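Local atomic coordinates of hemolysin-like protein containing CBS domains (PDB entry 3OCO), a protein that is of unknown function but belongs to a family of putative membrane proteins and is represented here by its part holding two tandem CBS domains. Residues 16-21 with 103-108; 32-37 with 55-60; 68-73 with 91-96. All coordinates share one frame; numbering follows the deposited sequence. Where two conformers were deposited one is given.

Contact 1 of 3, residues 16-21 with 103-108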
loop_
_atom_site.group_PDB
_atom_site.type_symbol
_atom_site.label_atom_id
_atom_site.label_comp_id
_atom_site.label_asym_id
_atom_site.label_seq_id
_atom_site.Cartn_x
_atom_site.Cartn_y
_atom_site.Cartn_z
ATOM N N GLU A 16 -16.176 7.068 14.395
ATOM C CA GLU A 16 -15.949 8.460 14.009
ATOM C C GLU A 16 -15.834 8.559 12.514
ATOM O O GLU A 16 -16.496 9.366 11.873
ATOM C CB GLU A 16 -14.662 8.999 14.620
ATOM C CG GLU A 16 -14.720 9.202 16.114
ATOM C CD GLU A 16 -13.339 9.286 16.715
ATOM O OE1 GLU A 16 -12.994 8.393 17.516
ATOM O OE2 GLU A 16 -12.591 10.226 16.369
HETATM N N MSE A 17 -14.972 7.723 11.961
HETATM C CA MSE A 17 -14.712 7.766 10.543
HETATM C C MSE A 17 -15.958 7.431 9.734
HETATM O O MSE A 17 -16.085 7.850 8.582
HETATM C CB MSE A 17 -13.597 6.799 10.183
HETATM C CG MSE A 17 -12.885 7.161 8.877
HETATM SE SE MSE A 17 -12.533 5.597 7.780
HETATM C CE MSE A 17 -10.795 6.147 7.128
ATOM N N ASN A 18 -16.867 6.665 10.329
ATOM C CA ASN A 18 -18.077 6.259 9.626
ATOM C C ASN A 18 -18.902 7.476 9.222
ATOM O O ASN A 18 -19.650 7.450 8.242
ATOM C CB ASN A 18 -18.914 5.311 10.487
ATOM C CG ASN A 18 -20.160 4.823 9.773
ATOM O OD1 ASN A 18 -21.288 5.143 10.168
ATOM N ND2 ASN A 18 -19.965 4.055 8.706
ATOM N N ASP A 19 -18.733 8.555 9.974
ATOM C CA ASP A 19 -19.570 9.734 9.807
ATOM C C ASP A 19 -18.852 10.852 9.064
ATOM O O ASP A 19 -19.477 11.837 8.678
ATOM C CB ASP A 19 -20.061 10.231 11.168
ATOM C CG ASP A 19 -21.486 10.728 11.121
ATOM O OD1 ASP A 19 -22.106 10.654 10.041
ATOM O OD2 ASP A 19 -21.991 11.191 12.164
ATOM N N LYS A 20 -17.546 10.687 8.855
ATOM C CA LYS A 20 -16.729 11.694 8.180
ATOM C C LYS A 20 -17.002 11.729 6.681
ATOM O O LYS A 20 -17.607 10.814 6.124
ATOM C CB LYS A 20 -15.242 11.437 8.432
ATOM C CG LYS A 20 -14.721 11.966 9.758
ATOM C CD LYS A 20 -13.487 11.186 10.212
ATOM C CE LYS A 20 -12.978 11.690 11.556
ATOM N NZ LYS A 20 -12.484 13.094 11.453
ATOM N N VAL A 21 -16.555 12.794 6.029
ATOM C CA VAL A 21 -16.698 12.899 4.580
ATOM C C VAL A 21 -15.352 13.001 3.864
ATOM O O VAL A 21 -14.300 13.164 4.483
ATOM C CB VAL A 21 -17.565 14.089 4.173
ATOM C CG1 VAL A 21 -18.955 13.938 4.740
ATOM C CG2 VAL A 21 -16.930 15.384 4.633
ATOM N N LYS A 103 -19.824 10.710 2.223
ATOM C CA LYS A 103 -19.417 10.026 3.439
ATOM C C LYS A 103 -18.340 9.005 3.102
ATOM O O LYS A 103 -18.433 8.292 2.104
ATOM C CB LYS A 103 -20.608 9.336 4.102
ATOM C CG LYS A 103 -21.021 9.921 5.449
ATOM C CD LYS A 103 -21.611 11.313 5.302
ATOM C CE LYS A 103 -22.368 11.727 6.572
ATOM N NZ LYS A 103 -23.464 10.753 6.896
ATOM N N VAL A 104 -17.323 8.935 3.947
ATOM C CA VAL A 104 -16.171 8.088 3.691
ATOM C C VAL A 104 -16.506 6.677 3.191
ATOM O O VAL A 104 -16.013 6.269 2.145
ATOM C CB VAL A 104 -15.241 8.050 4.907
ATOM C CG1 VAL A 104 -14.140 7.056 4.694
ATOM C CG2 VAL A 104 -14.664 9.444 5.147
ATOM N N PRO A 105 -17.354 5.933 3.915
ATOM C CA PRO A 105 -17.669 4.570 3.456
ATOM C C PRO A 105 -18.274 4.545 2.051
ATOM O O PRO A 105 -18.055 3.570 1.312
ATOM C CB PRO A 105 -18.706 4.086 4.468
ATOM C CG PRO A 105 -18.449 4.906 5.691
ATOM C CD PRO A 105 -18.004 6.250 5.197
ATOM N N ASP A 106 -19.020 5.596 1.697
ATOM C CA ASP A 106 -19.631 5.685 0.374
ATOM C C ASP A 106 -18.582 5.904 -0.713
ATOM O O ASP A 106 -18.740 5.440 -1.838
ATOM C CB ASP A 106 -20.680 6.786 0.328
ATOM C CG ASP A 106 -21.950 6.404 1.058
ATOM O OD1 ASP A 106 -22.153 5.195 1.289
ATOM O OD2 ASP A 106 -22.747 7.308 1.390
ATOM N N VAL A 107 -17.507 6.606 -0.372
ATOM C CA VAL A 107 -16.390 6.723 -1.287
ATOM C C VAL A 107 -15.671 5.376 -1.401
ATOM O O VAL A 107 -15.391 4.920 -2.507
ATOM C CB VAL A 107 -15.438 7.898 -0.910
ATOM C CG1 VAL A 107 -16.119 8.833 0.082
ATOM C CG2 VAL A 107 -14.109 7.407 -0.370
HETATM N N MSE A 108 -15.417 4.719 -0.269
HETATM C CA MSE A 108 -14.775 3.402 -0.284
HETATM C C MSE A 108 -15.533 2.463 -1.232
HETATM O O MSE A 108 -14.926 1.753 -2.039
HETATM C CB MSE A 108 -14.718 2.793 1.121
HETATM C CG MSE A 108 -13.753 3.450 2.111
HETATM SE SE MSE A 108 -14.170 2.916 3.974
HETATM C CE MSE A 108 -13.283 1.160 4.080
HETATM O O HOH W 1 -23.767 8.410 8.967
#

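Contact 2 of 3, residues 32-37 with 55-60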
loop_
_atom_site.group_PDB
_atom_site.type_symbol
_atom_site.label_atom_id
_atom_site.label_comp_id
_atom_site.label_asym_id
_atom_site.label_seq_id
_atom_site.Cartn_x
_atom_site.Cartn_y
_atom_site.Cartn_z
HETATM N N MSE A 32 -0.508 17.249 -3.054
HETATM C CA MSE A 32 -0.418 16.182 -4.059
HETATM C C MSE A 32 0.838 16.271 -4.920
HETATM O O MSE A 32 1.282 17.364 -5.257
HETATM C CB MSE A 32 -1.581 16.240 -5.049
HETATM C CG MSE A 32 -2.973 15.976 -4.551
HETATM SE SE MSE A 32 -4.148 15.851 -6.143
HETATM C CE MSE A 32 -3.639 17.467 -7.113
ATOM N N SER A 33 1.368 15.113 -5.312
ATOM C CA SER A 33 2.377 15.030 -6.367
ATOM C C SER A 33 1.764 14.338 -7.573
ATOM O O SER A 33 1.255 13.214 -7.466
ATOM C CB SER A 33 3.602 14.232 -5.913
ATOM O OG SER A 33 4.260 14.863 -4.831
ATOM N N VAL A 34 1.818 15.003 -8.723
ATOM C CA VAL A 34 1.231 14.453 -9.934
ATOM C C VAL A 34 2.264 14.242 -11.038
ATOM O O VAL A 34 3.375 14.765 -10.977
ATOM C CB VAL A 34 0.097 15.363 -10.452
ATOM C CG1 VAL A 34 -0.909 15.624 -9.335
ATOM C CG2 VAL A 34 0.659 16.670 -10.980
ATOM N N VAL A 35 1.903 13.425 -12.021
ATOM C CA VAL A 35 2.637 13.373 -13.281
ATOM C C VAL A 35 1.679 13.698 -14.432
ATOM O O VAL A 35 0.468 13.530 -14.310
ATOM C CB VAL A 35 3.255 11.987 -13.529
ATOM C CG1 VAL A 35 4.322 11.705 -12.504
ATOM C CG2 VAL A 35 2.176 10.928 -13.485
ATOM N N ASP A 36 2.229 14.131 -15.551
ATOM C CA ASP A 36 1.420 14.567 -16.687
ATOM C C ASP A 36 1.281 13.472 -17.754
ATOM O O ASP A 36 2.205 12.687 -17.972
ATOM C CB ASP A 36 2.024 15.835 -17.305
ATOM C CG ASP A 36 1.149 16.423 -18.402
ATOM O OD1 ASP A 36 -0.005 16.782 -18.091
ATOM O OD2 ASP A 36 1.610 16.520 -19.568
ATOM N N VAL A 37 0.128 13.435 -18.423
ATOM C CA VAL A 37 -0.145 12.415 -19.431
ATOM C C VAL A 37 0.913 12.391 -20.550
ATOM O O VAL A 37 1.079 11.385 -21.241
ATOM C CB VAL A 37 -1.547 12.596 -20.041
ATOM C CG1 VAL A 37 -1.653 13.946 -20.779
ATOM C CG2 VAL A 37 -1.875 11.451 -20.968
ATOM N N ARG A 55 1.391 5.560 -6.003
ATOM C CA ARG A 55 0.424 5.978 -7.018
ATOM C C ARG A 55 0.426 7.478 -7.236
ATOM O O ARG A 55 0.307 8.247 -6.283
ATOM C CB ARG A 55 -0.979 5.533 -6.641
ATOM C CG ARG A 55 -1.085 4.051 -6.457
ATOM C CD ARG A 55 -2.504 3.665 -6.231
ATOM N NE ARG A 55 -2.640 2.228 -6.095
ATOM C CZ ARG A 55 -2.832 1.619 -4.935
ATOM N NH1 ARG A 55 -2.912 2.346 -3.824
ATOM N NH2 ARG A 55 -2.962 0.295 -4.897
ATOM N N PHE A 56 0.565 7.880 -8.496
ATOM C CA PHE A 56 0.570 9.293 -8.860
ATOM C C PHE A 56 -0.608 9.623 -9.747
ATOM O O PHE A 56 -0.754 9.060 -10.835
ATOM C CB PHE A 56 1.840 9.650 -9.624
ATOM C CG PHE A 56 3.070 9.693 -8.774
ATOM C CD1 PHE A 56 3.405 10.843 -8.075
ATOM C CD2 PHE A 56 3.903 8.588 -8.681
ATOM C CE1 PHE A 56 4.552 10.885 -7.286
ATOM C CE2 PHE A 56 5.048 8.624 -7.897
ATOM C CZ PHE A 56 5.373 9.780 -7.200
ATOM N N PRO A 57 -1.450 10.552 -9.289
ATOM C CA PRO A 57 -2.468 11.158 -10.144
ATOM C C PRO A 57 -1.820 11.688 -11.416
ATOM O O PRO A 57 -0.736 12.311 -11.359
ATOM C CB PRO A 57 -2.963 12.328 -9.304
ATOM C CG PRO A 57 -2.641 11.949 -7.898
ATOM C CD PRO A 57 -1.356 11.214 -7.978
ATOM N N VAL A 58 -2.441 11.382 -12.552
ATOM C CA VAL A 58 -2.005 11.875 -13.852
ATOM C C VAL A 58 -2.861 13.085 -14.283
ATOM O O VAL A 58 -4.078 12.976 -14.340
ATOM C CB VAL A 58 -2.122 10.764 -14.917
ATOM C CG1 VAL A 58 -1.877 11.324 -16.312
ATOM C CG2 VAL A 58 -1.157 9.613 -14.608
ATOM N N THR A 59 -2.228 14.225 -14.575
ATOM C CA THR A 59 -2.945 15.421 -15.014
ATOM C C THR A 59 -3.013 15.511 -16.533
ATOM O O THR A 59 -2.137 15.016 -17.241
ATOM C CB THR A 59 -2.285 16.728 -14.499
ATOM O OG1 THR A 59 -1.005 16.912 -15.112
ATOM C CG2 THR A 59 -2.101 16.698 -13.008
ATOM N N ALA A 60 -4.068 16.131 -17.034
ATOM C CA ALA A 60 -4.094 16.572 -18.429
ATOM C C ALA A 60 -3.576 18.001 -18.492
ATOM O O ALA A 60 -3.839 18.800 -17.592
ATOM C CB ALA A 60 -5.513 16.497 -19.001
#

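Contact 3 of 3, residues 68-73 with 91-96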
loop_
_atom_site.group_PDB
_atom_site.type_symbol
_atom_site.label_atom_id
_atom_site.label_comp_id
_atom_site.label_asym_id
_atom_site.label_seq_id
_atom_site.Cartn_x
_atom_site.Cartn_y
_atom_site.Cartn_z
ATOM N N ILE A 68 -6.880 12.885 -14.925
ATOM C CA ILE A 68 -7.568 11.930 -15.796
ATOM C C ILE A 68 -7.399 10.447 -15.378
ATOM O O ILE A 68 -8.079 9.562 -15.906
ATOM C CB ILE A 68 -7.119 12.116 -17.249
ATOM C CG1 ILE A 68 -5.653 12.534 -17.290
ATOM C CG2 ILE A 68 -7.936 13.207 -17.927
ATOM C CD1 ILE A 68 -5.016 12.401 -18.658
ATOM N N GLY A 69 -6.502 10.184 -14.430
ATOM C CA GLY A 69 -6.260 8.826 -13.957
ATOM C C GLY A 69 -5.075 8.740 -13.005
ATOM O O GLY A 69 -4.653 9.765 -12.463
ATOM N N TYR A 70 -4.523 7.541 -12.798
ATOM C CA TYR A 70 -3.304 7.430 -11.994
ATOM C C TYR A 70 -2.274 6.551 -12.642
ATOM O O TYR A 70 -2.619 5.698 -13.469
ATOM C CB TYR A 70 -3.591 6.938 -10.576
ATOM C CG TYR A 70 -3.788 5.441 -10.449
ATOM C CD1 TYR A 70 -2.767 4.612 -9.969
ATOM C CD2 TYR A 70 -4.998 4.857 -10.786
ATOM C CE1 TYR A 70 -2.957 3.231 -9.846
ATOM C CE2 TYR A 70 -5.200 3.492 -10.666
ATOM C CZ TYR A 70 -4.179 2.681 -10.199
ATOM O OH TYR A 70 -4.414 1.326 -10.094
ATOM N N ALA A 71 -1.009 6.782 -12.268
ATOM C CA ALA A 71 0.103 5.890 -12.638
ATOM C C ALA A 71 0.666 5.107 -11.432
ATOM O O ALA A 71 0.953 5.670 -10.373
ATOM C CB ALA A 71 1.204 6.658 -13.332
ATOM N N TYR A 72 0.827 3.805 -11.628
ATOM C CA TYR A 72 1.195 2.861 -10.576
ATOM C C TYR A 72 2.712 2.594 -10.588
ATOM O O TYR A 72 3.275 2.276 -11.634
ATOM C CB TYR A 72 0.378 1.583 -10.816
ATOM C CG TYR A 72 0.530 0.434 -9.828
ATOM C CD1 TYR A 72 0.847 0.648 -8.489
ATOM C CD2 TYR A 72 0.289 -0.867 -10.242
ATOM C CE1 TYR A 72 0.968 -0.435 -7.590
ATOM C CE2 TYR A 72 0.383 -1.935 -9.372
ATOM C CZ TYR A 72 0.727 -1.723 -8.052
ATOM O OH TYR A 72 0.820 -2.821 -7.214
ATOM N N ASN A 73 3.379 2.754 -9.443
ATOM C CA ASN A 73 4.844 2.544 -9.381
ATOM C C ASN A 73 5.328 1.258 -10.069
ATOM O O ASN A 73 6.249 1.298 -10.898
ATOM C CB ASN A 73 5.425 2.692 -7.955
ATOM C CG ASN A 73 4.834 1.687 -6.922
ATOM O OD1 ASN A 73 4.022 0.812 -7.235
ATOM N ND2 ASN A 73 5.263 1.833 -5.680
ATOM N N ILE A 91 0.581 3.741 -19.765
ATOM C CA ILE A 91 0.342 2.943 -18.549
ATOM C C ILE A 91 -0.832 3.401 -17.643
ATOM O O ILE A 91 -1.342 2.632 -16.839
ATOM C CB ILE A 91 1.620 2.810 -17.676
ATOM C CG1 ILE A 91 2.084 4.170 -17.150
ATOM C CG2 ILE A 91 2.748 2.103 -18.437
ATOM C CD1 ILE A 91 3.234 4.051 -16.165
HETATM N N MSE A 92 -1.248 4.654 -17.771
HETATM C CA MSE A 92 -2.300 5.233 -16.926
HETATM C C MSE A 92 -3.532 4.340 -16.731
HETATM O O MSE A 92 -4.002 3.703 -17.673
HETATM C CB MSE A 92 -2.717 6.554 -17.560
HETATM C CG MSE A 92 -3.770 7.356 -16.842
HETATM SE SE MSE A 92 -4.173 8.940 -17.952
HETATM C CE MSE A 92 -5.444 8.105 -19.176
ATOM N N ARG A 93 -4.074 4.304 -15.516
ATOM C CA ARG A 93 -5.311 3.560 -15.269
ATOM C C ARG A 93 -6.350 4.428 -14.575
ATOM O O ARG A 93 -6.011 5.481 -14.046
ATOM C CB ARG A 93 -5.053 2.263 -14.478
ATOM C CG ARG A 93 -3.828 2.286 -13.600
ATOM C CD ARG A 93 -2.896 1.124 -13.906
ATOM N NE ARG A 93 -3.195 -0.065 -13.117
ATOM C CZ ARG A 93 -2.710 -1.274 -13.376
ATOM N NH1 ARG A 93 -3.040 -2.304 -12.612
ATOM N NH2 ARG A 93 -1.902 -1.459 -14.409
ATOM N N ASP A 94 -7.602 3.966 -14.582
ATOM C CA ASP A 94 -8.780 4.775 -14.211
ATOM C C ASP A 94 -8.871 5.203 -12.757
ATOM O O ASP A 94 -8.345 4.550 -11.867
ATOM C CB ASP A 94 -10.074 4.020 -14.526
ATOM C CG ASP A 94 -10.264 3.778 -15.996
ATOM O OD1 ASP A 94 -9.529 4.397 -16.791
ATOM O OD2 ASP A 94 -11.155 2.975 -16.349
ATOM N N ILE A 95 -9.580 6.296 -12.520
ATOM C CA ILE A 95 -9.924 6.671 -11.162
ATOM C C ILE A 95 -11.411 6.825 -11.053
ATOM O O ILE A 95 -12.135 6.649 -12.034
ATOM C CB ILE A 95 -9.223 7.954 -10.723
ATOM C CG1 ILE A 95 -9.367 9.054 -11.783
ATOM C CG2 ILE A 95 -7.755 7.661 -10.474
ATOM C CD1 ILE A 95 -10.558 9.997 -11.585
ATOM N N VAL A 96 -11.875 7.114 -9.845
ATOM C CA VAL A 96 -13.255 7.521 -9.653
ATOM C C VAL A 96 -13.264 8.895 -8.965
ATOM O O VAL A 96 -12.394 9.204 -8.146
ATOM C CB VAL A 96 -14.063 6.461 -8.878
ATOM C CG1 VAL A 96 -13.606 6.390 -7.425
ATOM C CG2 VAL A 96 -15.551 6.757 -8.965
HETATM O O HOH W 2 -9.957 7.360 -15.593
HETATM O O HOH W 3 -0.143 2.723 -14.049
#

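Contact 1 of 3, residues 16-21 with 103-108
Lys20 and Val104 meet through a nearly straight backbone hydrogen bond, Val104 N to Lys20 O at 2.9 Å with 167° at the hydrogen. Lys20 O also receives a CA-H...O contact from Lys103 CA at 3.3 Å, so a weaker C-H contact supplements the amide bond at one oxygen. Val104 CG2 packs on Lys20 O at 3.4 Å, while Val104 CG1, anti to the backbone N (chi1 174°), meets the selenium of selenomethionine Met17, SE to CG1 3.8 Å, the two side chains crossing at about a right angle. Beside them Asn18 brings ND2 to CG of the Pro105 ring at 3.5 Å. Lys103 bends at its second and fourth torsions and lies alongside Asp19, pointing the same way. Lys103 NZ and Asp19 OD1, 3.4 Å apart, form a salt bridge whose hydrogen bond is weak, and a water that donates to OD1 and accepts from NZ spans the same pair. Val21 CG1 rests on the aliphatic CD of Lys103. Further out, Val137 and Glu140 of helix 134-142 touch Met17, and Phe10 of the second subunit packs on Asn18 and Pro105. Lys103 is the N-cap of helix 104-113, so Lys20 O takes an amide of that helix's first turn. The partial positive charge of a helix start probably strengthens this bond, whereas the water-bridged ion pair between the exposed Asp19 and Lys103 probably adds less.

Contact 2 of 3, residues 32-37 with 55-60
Phe56 turns the edge of its ring to Ser33: Phe56 CD1 lies 3.3 Å from Ser33 O, near the ring plane, and Phe56 CE1 meets Ser33 CB at 3.7 Å. Val35 CG1 approaches the ring obliquely, and Leu47 and Glu51 of helix 41-51 touch the Phe56 side chain. The pyrrolidine of Pro57 borders the same carbonyl, Pro57 CD to Ser33 O 3.3 Å, and its CB meets Val34 CG1. This is the parallel pairing of a beta-alpha-beta unit in a CBS domain, with helix 41-51 making the crossover from strand 35-36 to strand 55-60. Three backbone bonds hold the strands in register: Val35 N to Pro57 O, Thr59 N to Val35 O at 2.8 Å, and Val37 N to Thr59 O at 3.0 Å. Val58 CA adds a CA-H...O contact to Val35 O, supplementing the amide bond there. Val35 and Val58 send their side chains to one face of the sheet, Asp36 and Thr59 to the other. Beside Asp36, Val34 crosses Thr59 at about a right angle, Val34 CG2 to Thr59 CG2 at 3.4 Å, tighter than a usual methyl contact. Ser33 OG is satisfied by Glu51 OE1. The Asp36 carboxylate, its CG anti to the backbone N (chi1 -174°), is gripped by backbone amides, OD2 by Asp38 N and OD1 by Asn62 N.

Contact 3 of 3, residues 68-73 with 91-96
Tyr70 and Arg93 form an antiparallel hydrogen-bonded pair, a single bridge closed by Tyr70 N to Arg93 O at 2.8 Å and Arg93 N to Tyr70 O at 2.9 Å. The side chains of the pair continue the contact. Arg93 CG stands over one face of the Tyr70 ring, 3.7 Å from its centroid and 26° off the normal, a CH-pi contact shifted toward the rim. At the ring's edge, near its plane, Asp94 O lies 3.5 Å from Tyr70 CE2, and Ile95 CG2 packs on Tyr70 CD2. The Arg93 chain bends at its second and third torsions. Its guanidinium plane stands 72° from the Tyr70 ring; Tyr72 CD2 lies over the guanidinium centre, and Asp75 takes NH2 in a salt bridge. Gly69, having no side chain, lets the segments close up: its CA comes within 3.4 Å of Arg93 O and 3.8 Å of Ile95 CG1, with Met92 CG also close by. Selenomethionine Met92 crosses Ile68 at about a right angle, Met92 SE to Ile68 CD1 3.6 Å. Waters bridge both ends, one joining Ile68 O, Asp94 OD1 and Ile95 N, the other Tyr72 N and Ile91 O. The irregular 91-96 segment thus lies across strand 66-72 on its way from helix 73-83 into strand 96-99. Met92 reaches Val58 of strand 55-60, Ile91 touches helix 41-51, Ile95 packs on Ile120 of strand 119-122, and Tyr72 OH bonds Gln52 of the second subunit.

Contacts 2 and 3 adjoin, their centres 8 Å apart, and follow one another along the chain. They share the three-stranded sheet 35-36, 55-60, 66-72: Phe56 O to Ala71 N and Val58 N to Gly69 O are probable hydrogen bonds joining its neighbouring strands. Contact 1 encloses both in sequence but lies on the opposite side of the chain's centre, about 25 Å from contact 2 and 23 Å from contact 3, centre to centre. There helix 10-19 meets helix 104-113. Contact 3 pairs the first sheet with the segment entering strand 96-99 of the four-stranded sheet, tying the tandem CBS domains together, while contacts 1 and 3 both touch the second subunit.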